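Local coordinates for protein L-ornithine N(5)-monooxygenase (Pseudomonas aeruginosa, PDB 3S5W) that hydroxylates the side-chain nitrogen of L-ornithine with FAD, NADPH and molecular oxygen, the first step toward the hydroxamate groups of the siderophore pyoverdin, at residues Glu149-Glu154 and Ile168-Asp173; Ser81-Ser86 and Phe122-Met127. One frame throughout, in Å; residues are numbered along the deposited sequence.

Contact 1: residues Glu149-Glu154 and Ile168-Asp173. With FAD (flavin-adenine dinucleotide), chain C.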
loop_
_atom_site.group_PDB
_atom_site.type_symbol
_atom_site.label_atom_id
_atom_site.label_comp_id
_atom_site.label_asym_id
_atom_site.label_seq_id
_atom_site.Cartn_x
_atom_site.Cartn_y
_atom_site.Cartn_z
ATOM N N GLU A 149 17.236 -2.744 5.009
ATOM C CA GLU A 149 16.742 -2.751 3.636
ATOM C C GLU A 149 17.358 -3.924 2.883
ATOM O O GLU A 149 18.599 -4.017 2.805
ATOM C CB GLU A 149 17.077 -1.429 2.945
ATOM C CG GLU A 149 16.621 -1.368 1.484
ATOM C CD GLU A 149 16.957 -0.071 0.784
ATOM O OE1 GLU A 149 17.657 0.786 1.362
ATOM O OE2 GLU A 149 16.532 0.089 -0.377
ATOM N N VAL A 150 16.508 -4.806 2.346
ATOM C CA VAL A 150 16.980 -5.903 1.516
ATOM C C VAL A 150 17.360 -5.318 0.155
ATOM O O VAL A 150 16.571 -4.577 -0.475
ATOM C CB VAL A 150 15.964 -7.070 1.385
ATOM C CG1 VAL A 150 16.442 -8.096 0.383
ATOM C CG2 VAL A 150 15.756 -7.751 2.715
ATOM N N LEU A 151 18.592 -5.596 -0.273
ATOM C CA LEU A 151 19.058 -5.050 -1.552
ATOM C C LEU A 151 18.903 -6.026 -2.726
ATOM O O LEU A 151 18.583 -5.621 -3.836
ATOM C CB LEU A 151 20.519 -4.571 -1.438
ATOM C CG LEU A 151 20.893 -3.611 -0.294
ATOM C CD1 LEU A 151 22.416 -3.440 -0.184
ATOM C CD2 LEU A 151 20.242 -2.247 -0.462
ATOM N N ARG A 152 19.155 -7.306 -2.485
ATOM C CA ARG A 152 19.083 -8.327 -3.545
ATOM C C ARG A 152 19.071 -9.733 -2.967
ATOM O O ARG A 152 19.501 -9.959 -1.840
ATOM C CB ARG A 152 20.250 -8.195 -4.552
ATOM C CG ARG A 152 21.614 -8.493 -3.963
ATOM C CD ARG A 152 22.773 -8.277 -4.986
ATOM N NE ARG A 152 24.055 -8.283 -4.272
ATOM C CZ ARG A 152 24.587 -7.220 -3.681
ATOM N NH1 ARG A 152 23.979 -6.046 -3.738
ATOM N NH2 ARG A 152 25.736 -7.332 -3.039
ATOM N N ILE A 153 18.597 -10.674 -3.769
ATOM C CA ILE A 153 18.536 -12.068 -3.390
ATOM C C ILE A 153 19.358 -12.810 -4.418
ATOM O O ILE A 153 19.145 -12.615 -5.613
ATOM C CB ILE A 153 17.089 -12.607 -3.436
ATOM C CG1 ILE A 153 16.136 -11.661 -2.684
ATOM C CG2 ILE A 153 17.021 -14.044 -2.887
ATOM C CD1 ILE A 153 16.443 -11.507 -1.203
ATOM N N GLU A 154 20.290 -13.635 -3.942
ATOM C CA GLU A 154 21.174 -14.431 -4.803
ATOM C C GLU A 154 21.005 -15.940 -4.573
ATOM O O GLU A 154 20.762 -16.378 -3.448
ATOM C CB GLU A 154 22.632 -14.059 -4.563
ATOM C CG GLU A 154 23.030 -12.689 -5.090
ATOM C CD GLU A 154 24.358 -12.227 -4.510
ATOM O OE1 GLU A 154 25.016 -13.028 -3.803
ATOM O OE2 GLU A 154 24.737 -11.059 -4.753
ATOM N N ILE A 168 20.787 -10.313 0.914
ATOM C CA ILE A 168 21.734 -9.251 1.184
ATOM C C ILE A 168 20.980 -8.001 1.646
ATOM O O ILE A 168 20.153 -7.470 0.917
ATOM C CB ILE A 168 22.592 -8.882 -0.094
ATOM C CG1 ILE A 168 23.542 -10.018 -0.519
ATOM C CG2 ILE A 168 23.458 -7.663 0.201
ATOM C CD1 ILE A 168 22.923 -11.240 -1.076
ATOM N N SER A 169 21.286 -7.527 2.839
ATOM C CA SER A 169 20.647 -6.331 3.359
ATOM C C SER A 169 21.671 -5.307 3.869
ATOM O O SER A 169 22.860 -5.634 4.070
ATOM C CB SER A 169 19.617 -6.698 4.448
ATOM O OG SER A 169 20.221 -7.267 5.601
ATOM N N ARG A 170 21.209 -4.077 4.066
ATOM C CA ARG A 170 22.027 -3.000 4.574
ATOM C C ARG A 170 21.284 -2.437 5.788
ATOM O O ARG A 170 20.062 -2.238 5.724
ATOM C CB ARG A 170 22.215 -1.924 3.492
ATOM C CG ARG A 170 23.056 -0.705 3.954
ATOM C CD ARG A 170 23.407 0.285 2.826
ATOM N NE ARG A 170 22.233 0.940 2.243
ATOM C CZ ARG A 170 21.900 0.892 0.951
ATOM N NH1 ARG A 170 22.654 0.227 0.074
ATOM N NH2 ARG A 170 20.810 1.521 0.525
ATOM N N ASN A 171 21.975 -2.231 6.904
ATOM C CA ASN A 171 21.328 -1.576 8.044
ATOM C C ASN A 171 21.448 -0.045 7.974
ATOM O O ASN A 171 22.016 0.504 7.015
ATOM C CB ASN A 171 21.730 -2.178 9.412
ATOM C CG ASN A 171 23.187 -1.888 9.800
ATOM O OD1 ASN A 171 23.812 -0.939 9.307
ATOM N ND2 ASN A 171 23.732 -2.727 10.667
ATOM N N ALA A 172 20.886 0.633 8.970
ATOM C CA ALA A 172 20.777 2.095 8.924
ATOM C C ALA A 172 22.166 2.754 9.059
ATOM O O ALA A 172 22.433 3.797 8.446
ATOM C CB ALA A 172 19.779 2.598 9.991
ATOM N N ASP A 173 23.069 2.100 9.800
ATOM C CA ASP A 173 24.481 2.524 9.871
ATOM C C ASP A 173 25.287 2.283 8.575
ATOM O O ASP A 173 26.431 2.717 8.484
ATOM C CB ASP A 173 25.199 1.877 11.071
ATOM C CG ASP A 173 24.509 2.174 12.418
ATOM O OD1 ASP A 173 23.953 3.292 12.591
ATOM O OD2 ASP A 173 24.510 1.280 13.304
HETATM P PA FAD C . 3.124 -2.437 3.020
HETATM O O1A FAD C . 3.367 -1.410 1.979
HETATM O O2A FAD C . 2.139 -2.031 4.129
HETATM O O5B FAD C . 4.528 -2.840 3.733
HETATM C C5B FAD C . 5.669 -3.053 2.937
HETATM C C4B FAD C . 6.833 -2.975 3.910
HETATM O O4B FAD C . 7.995 -3.312 3.201
HETATM C C3B FAD C . 7.027 -1.547 4.409
HETATM O O3B FAD C . 6.947 -1.516 5.820
HETATM C C2B FAD C . 8.418 -1.147 3.900
HETATM O O2B FAD C . 9.177 -0.454 4.885
HETATM C C1B FAD C . 9.054 -2.480 3.648
HETATM N N9A FAD C . 10.034 -2.523 2.567
HETATM C C8A FAD C . 9.889 -2.086 1.254
HETATM N N7A FAD C . 11.037 -2.405 0.586
HETATM C C5A FAD C . 11.867 -3.049 1.451
HETATM C C6A FAD C . 13.145 -3.586 1.300
HETATM N N6A FAD C . 13.680 -3.740 0.078
HETATM N N1A FAD C . 13.744 -4.183 2.407
HETATM C C2A FAD C . 13.114 -4.275 3.631
HETATM N N3A FAD C . 11.838 -3.741 3.785
HETATM C C4A FAD C . 11.239 -3.139 2.703
HETATM N N1 FAD C . -5.798 -1.074 2.376
HETATM C C2 FAD C . -7.008 -1.340 3.004
HETATM O O2 FAD C . -7.492 -2.459 2.959
HETATM N N3 FAD C . -7.681 -0.347 3.685
HETATM C C4 FAD C . -7.173 0.925 3.777
HETATM O O4 FAD C . -7.791 1.775 4.440
HETATM C C4X FAD C . -5.955 1.208 3.129
HETATM N N5 FAD C . -5.423 2.489 3.185
HETATM C C5X FAD C . -4.231 2.769 2.538
HETATM C C6 FAD C . -3.706 4.069 2.602
HETATM C C7 FAD C . -2.514 4.382 1.963
HETATM C C7M FAD C . -2.017 5.802 2.067
HETATM C C8 FAD C . -1.857 3.398 1.233
HETATM C C8M FAD C . -0.562 3.664 0.520
HETATM C C9 FAD C . -2.367 2.106 1.163
HETATM C C9A FAD C . -3.552 1.766 1.830
HETATM N N10 FAD C . -4.084 0.473 1.769
HETATM C C10 FAD C . -5.292 0.208 2.405
HETATM C "C1'" FAD C . -3.437 -0.623 0.980
HETATM C "C2'" FAD C . -2.145 -1.186 1.608
HETATM O "O2'" FAD C . -1.405 -1.673 0.484
HETATM C "C3'" FAD C . -2.487 -2.329 2.552
HETATM O "O3'" FAD C . -3.381 -1.910 3.602
HETATM C "C4'" FAD C . -1.222 -2.901 3.240
HETATM O "O4'" FAD C . -0.452 -1.830 3.773
HETATM C "C5'" FAD C . -0.370 -3.842 2.348
HETATM O "O5'" FAD C . 0.509 -4.545 3.206
HETATM P P FAD C . 1.964 -5.077 2.738
HETATM O O1P FAD C . 2.612 -5.606 3.994
HETATM O O2P FAD C . 1.734 -6.034 1.601
HETATM O O3P FAD C . 2.697 -3.756 2.227
#
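Ile168 meets two residues of the neighbouring strand at once. Its carbonyl oxygen takes the N-H of Leu151 (N to O 2.7 Å), while its own N gives a nearly straight bond to Arg152 O at 3.1 Å. The side chain packs against charged groups: CG2 lies against one face of the Arg152 guanidinium, 4.0 Å from NH2, and CD1 abuts the Glu154 carboxylate. Arg152 NE, in turn, is salt-bridged to Glu154 OE2 (2.9 Å), and OE1 of the same carboxylate pairs with Arg166. Two residues, Leu151 and Arg152, stand opposite the single Ile168, which makes this a classic beta bulge in the antiparallel hairpin of strands 148-158 and 161-171. Ser169 pairs with Val150 in a non-hydrogen-bonded position, its OG being held by Glu148. Directed outward from the hairpin, the N and O of Val150 grip the adenine of FAD, N to N1A at 2.8 Å and O accepting from N6A at 3.1 Å, a two-point backbone recognition of the base. Arg170 closes a hydrogen-bonded pair with Glu149 through both backbone N-H groups. Its chain runs beside that of Glu149 and then bends at chi3 (64°), which lays the guanidinium over Leu151 CD2, 3.5 Å from NH1, and brings NH2 to Glu149 OE1 in a 3.3 Å salt bridge. Carboxylate and guanidinium planes stand 81° apart.

Contact 2: residues Ser81-Ser86 and Phe122-Met127; sequences SELQIS and FYPCRM. With FAD (flavin-adenine dinucleotide), chain C; ONH (N~5~-hydroxy-L-ornithine), chain E.
Arg126 folds back along Ser81 and slips its guanidinium between that residue and the flavin. The bend at chi3 (-76°) turns the group so that one face looks onto FAD C6 and C7M; Ser81 OG lies over the opposite face, toward its rim, and Ser81 CB comes within 3.2 Å of Arg126 NH2. The rotation is fixed further by Glu241, salt-bridged to NH2, by Thr76, bonded to NH1, and by a water that joins NE to Glu82 O. Arg126 N gives an almost linear bond to Ser81 O at 2.7 Å. Cys125 is the N-cap residue of helix 126-137, and residues 81-86 run alongside this helix start, bridged to Cys125 at Glu82. Ser81 OG is hydrogen-bonded to Val78 O and accepts from a second water, which accepts from Met127 N. Leu83 N binds Pro124 O (3.0 Å). Leu83 turns CG away from its own N (chi1 -165°) and, with chi2 at 67°, splits its methyls: CD2 meets the Pro124 ring, CD1 faces FAD O4. Gln84 N donates to FAD O4 at 2.8 Å, at the pyrimidine end of the isoalloxazine; Ile85 CD1 touches both FAD O2 and the carboxylate of bound hydroxyornithine. Away from the flavin, Tyr123 has Phe122 CB over one ring face and Ile85 O at the edge, 3.3 Å from CD1. Ser86 OG, bonded to Leu88 N, comes obliquely to the Phe122 ring, 3.4 Å from CD1.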
loop_
_atom_site.group_PDB
_atom_site.type_symbol
_atom_site.label_atom_id
_atom_site.label_comp_id
_atom_site.label_asym_id
_atom_site.label_seq_id
_atom_site.Cartn_x
_atom_site.Cartn_y
_atom_site.Cartn_z
ATOM N N SER A 81 -8.074 10.853 8.062
ATOM C CA SER A 81 -7.694 9.684 7.297
ATOM C C SER A 81 -8.364 8.476 7.946
ATOM O O SER A 81 -7.833 7.871 8.872
ATOM C CB SER A 81 -6.170 9.546 7.195
ATOM O OG SER A 81 -5.536 9.582 8.459
ATOM N N GLU A 82 -9.573 8.197 7.475
ATOM C CA GLU A 82 -10.380 7.074 7.915
ATOM C C GLU A 82 -9.968 5.797 7.171
ATOM O O GLU A 82 -9.729 5.827 5.971
ATOM C CB GLU A 82 -11.850 7.386 7.611
ATOM C CG GLU A 82 -12.848 6.569 8.399
ATOM C CD GLU A 82 -14.280 7.082 8.218
ATOM O OE1 GLU A 82 -14.894 6.841 7.153
ATOM O OE2 GLU A 82 -14.775 7.737 9.153
ATOM N N LEU A 83 -9.930 4.684 7.878
ATOM C CA LEU A 83 -9.692 3.385 7.278
ATOM C C LEU A 83 -10.781 3.112 6.230
ATOM O O LEU A 83 -11.900 3.418 6.467
ATOM C CB LEU A 83 -9.710 2.322 8.364
ATOM C CG LEU A 83 -9.163 0.922 8.112
ATOM C CD1 LEU A 83 -7.696 0.929 7.914
ATOM C CD2 LEU A 83 -9.549 -0.041 9.214
ATOM N N GLN A 84 -10.440 2.563 5.077
ATOM C CA GLN A 84 -11.450 2.367 4.033
ATOM C C GLN A 84 -11.897 0.926 3.945
ATOM O O GLN A 84 -12.259 0.442 2.860
ATOM C CB GLN A 84 -10.901 2.785 2.687
ATOM C CG GLN A 84 -10.106 4.016 2.770
ATOM C CD GLN A 84 -9.959 4.603 1.434
ATOM O OE1 GLN A 84 -10.940 5.065 0.833
ATOM N NE2 GLN A 84 -8.739 4.562 0.912
ATOM N N ILE A 85 -11.868 0.248 5.089
ATOM C CA ILE A 85 -12.271 -1.151 5.183
ATOM C C ILE A 85 -12.799 -1.372 6.607
ATOM O O ILE A 85 -12.367 -0.666 7.525
ATOM C CB ILE A 85 -11.069 -2.068 4.861
ATOM C CG1 ILE A 85 -11.522 -3.493 4.463
ATOM C CG2 ILE A 85 -10.036 -2.051 6.003
ATOM C CD1 ILE A 85 -10.354 -4.379 3.927
ATOM N N SER A 86 -13.733 -2.310 6.806
ATOM C CA SER A 86 -14.225 -2.608 8.179
ATOM C C SER A 86 -13.085 -3.087 9.085
ATOM O O SER A 86 -12.205 -3.832 8.636
ATOM C CB SER A 86 -15.316 -3.687 8.151
ATOM O OG SER A 86 -15.712 -4.098 9.462
ATOM N N PHE A 122 -17.600 1.297 12.006
ATOM C CA PHE A 122 -16.741 0.192 11.533
ATOM C C PHE A 122 -15.369 0.657 11.048
ATOM O O PHE A 122 -14.496 -0.166 10.747
ATOM C CB PHE A 122 -17.407 -0.584 10.415
ATOM C CG PHE A 122 -18.443 -1.507 10.887
ATOM C CD1 PHE A 122 -18.092 -2.728 11.459
ATOM C CD2 PHE A 122 -19.766 -1.157 10.819
ATOM C CE1 PHE A 122 -19.059 -3.611 11.922
ATOM C CE2 PHE A 122 -20.734 -2.017 11.284
ATOM C CZ PHE A 122 -20.379 -3.253 11.827
ATOM N N TYR A 123 -15.189 1.969 10.961
ATOM C CA TYR A 123 -13.992 2.543 10.341
ATOM C C TYR A 123 -13.134 3.340 11.312
ATOM O O TYR A 123 -13.282 4.554 11.391
ATOM C CB TYR A 123 -14.400 3.425 9.141
ATOM C CG TYR A 123 -15.302 2.679 8.228
ATOM C CD1 TYR A 123 -14.807 1.614 7.473
ATOM C CD2 TYR A 123 -16.673 2.962 8.171
ATOM C CE1 TYR A 123 -15.623 0.864 6.667
ATOM C CE2 TYR A 123 -17.516 2.206 7.351
ATOM C CZ TYR A 123 -16.975 1.167 6.600
ATOM O OH TYR A 123 -17.759 0.405 5.770
ATOM N N PRO A 124 -12.200 2.680 12.026
ATOM C CA PRO A 124 -11.299 3.485 12.861
ATOM C C PRO A 124 -10.441 4.410 12.003
ATOM O O PRO A 124 -10.318 4.195 10.796
ATOM C CB PRO A 124 -10.412 2.431 13.549
ATOM C CG PRO A 124 -10.438 1.278 12.661
ATOM C CD PRO A 124 -11.816 1.253 12.032
ATOM N N CYS A 125 -9.866 5.433 12.612
ATOM C CA CYS A 125 -8.915 6.290 11.928
ATOM C C CYS A 125 -7.683 5.435 11.559
ATOM O O CYS A 125 -7.362 4.456 12.266
ATOM C CB CYS A 125 -8.520 7.453 12.835
ATOM S SG CYS A 125 -9.937 8.564 13.126
ATOM N N ARG A 126 -7.016 5.783 10.460
ATOM C CA ARG A 126 -5.791 5.052 10.090
ATOM C C ARG A 126 -4.687 5.164 11.171
ATOM O O ARG A 126 -3.857 4.253 11.317
ATOM C CB ARG A 126 -5.292 5.459 8.696
ATOM C CG ARG A 126 -6.191 4.899 7.594
ATOM C CD ARG A 126 -5.470 4.900 6.226
ATOM N NE ARG A 126 -5.424 6.244 5.661
ATOM C CZ ARG A 126 -4.318 6.948 5.393
ATOM N NH1 ARG A 126 -3.114 6.454 5.634
ATOM N NH2 ARG A 126 -4.426 8.162 4.865
ATOM N N MET A 127 -4.691 6.250 11.941
ATOM C CA MET A 127 -3.722 6.386 13.046
ATOM C C MET A 127 -3.975 5.300 14.097
ATOM O O MET A 127 -3.040 4.773 14.681
ATOM C CB MET A 127 -3.779 7.770 13.735
ATOM C CG MET A 127 -3.377 8.967 12.868
ATOM S SD MET A 127 -3.267 10.564 13.798
ATOM C CE MET A 127 -1.494 10.628 14.143
HETATM P PA FAD C . 3.124 -2.437 3.020
HETATM O O1A FAD C . 3.367 -1.410 1.979
HETATM O O2A FAD C . 2.139 -2.031 4.129
HETATM O O5B FAD C . 4.528 -2.840 3.733
HETATM C C5B FAD C . 5.669 -3.053 2.937
HETATM C C4B FAD C . 6.833 -2.975 3.910
HETATM O O4B FAD C . 7.995 -3.312 3.201
HETATM C C3B FAD C . 7.027 -1.547 4.409
HETATM O O3B FAD C . 6.947 -1.516 5.820
HETATM C C2B FAD C . 8.418 -1.147 3.900
HETATM O O2B FAD C . 9.177 -0.454 4.885
HETATM C C1B FAD C . 9.054 -2.480 3.648
HETATM N N9A FAD C . 10.034 -2.523 2.567
HETATM C C8A FAD C . 9.889 -2.086 1.254
HETATM N N7A FAD C . 11.037 -2.405 0.586
HETATM C C5A FAD C . 11.867 -3.049 1.451
HETATM C C6A FAD C . 13.145 -3.586 1.300
HETATM N N6A FAD C . 13.680 -3.740 0.078
HETATM N N1A FAD C . 13.744 -4.183 2.407
HETATM C C2A FAD C . 13.114 -4.275 3.631
HETATM N N3A FAD C . 11.838 -3.741 3.785
HETATM C C4A FAD C . 11.239 -3.139 2.703
HETATM N N1 FAD C . -5.798 -1.074 2.376
HETATM C C2 FAD C . -7.008 -1.340 3.004
HETATM O O2 FAD C . -7.492 -2.459 2.959
HETATM N N3 FAD C . -7.681 -0.347 3.685
HETATM C C4 FAD C . -7.173 0.925 3.777
HETATM O O4 FAD C . -7.791 1.775 4.440
HETATM C C4X FAD C . -5.955 1.208 3.129
HETATM N N5 FAD C . -5.423 2.489 3.185
HETATM C C5X FAD C . -4.231 2.769 2.538
HETATM C C6 FAD C . -3.706 4.069 2.602
HETATM C C7 FAD C . -2.514 4.382 1.963
HETATM C C7M FAD C . -2.017 5.802 2.067
HETATM C C8 FAD C . -1.857 3.398 1.233
HETATM C C8M FAD C . -0.562 3.664 0.520
HETATM C C9 FAD C . -2.367 2.106 1.163
HETATM C C9A FAD C . -3.552 1.766 1.830
HETATM N N10 FAD C . -4.084 0.473 1.769
HETATM C C10 FAD C . -5.292 0.208 2.405
HETATM C "C1'" FAD C . -3.437 -0.623 0.980
HETATM C "C2'" FAD C . -2.145 -1.186 1.608
HETATM O "O2'" FAD C . -1.405 -1.673 0.484
HETATM C "C3'" FAD C . -2.487 -2.329 2.552
HETATM O "O3'" FAD C . -3.381 -1.910 3.602
HETATM C "C4'" FAD C . -1.222 -2.901 3.240
HETATM O "O4'" FAD C . -0.452 -1.830 3.773
HETATM C "C5'" FAD C . -0.370 -3.842 2.348
HETATM O "O5'" FAD C . 0.509 -4.545 3.206
HETATM P P FAD C . 1.964 -5.077 2.738
HETATM O O1P FAD C . 2.612 -5.606 3.994
HETATM O O2P FAD C . 1.734 -6.034 1.601
HETATM O O3P FAD C . 2.697 -3.756 2.227
HETATM C C ONH E . -13.375 -4.452 1.315
HETATM N N ONH E . -14.331 -2.539 0.092
HETATM O O ONH E . -14.432 -4.377 2.008
HETATM C CA ONH E . -13.113 -3.354 0.323
HETATM C CB ONH E . -11.915 -2.516 0.785
HETATM C CD ONH E . -10.423 -0.653 0.179
HETATM N NE ONH E . -10.186 0.306 -0.869
HETATM C CG ONH E . -11.603 -1.479 -0.280
HETATM O OZ ONH E . -9.473 1.437 -0.541
HETATM O OXT ONH E . -12.527 -5.387 1.397
HETATM O O HOH W 1 -6.098 8.716 11.301
HETATM O O HOH W 2 -7.848 6.794 4.387
#

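Overall arrangement
From the N terminus the chain passes through strands 30-36 and 61-65 and then enters the long loop that holds residues 81-86. Contact 2 closes after two short helices, 103-109 and 113-119, when the chain returns to the start of helix 126-137. That helix leads to strand 144-146, and contact 1 then closes the hairpin of strands 148-158 and 161-171. The two are in series, neither nested nor crossed, with centres about 33 Å apart on opposite sides of the chain's centre. FAD spans the gap: contact 1, part of the mixed sheet, holds its adenine end, and contact 2 its flavin end, next to bound hydroxyornithine and NADP.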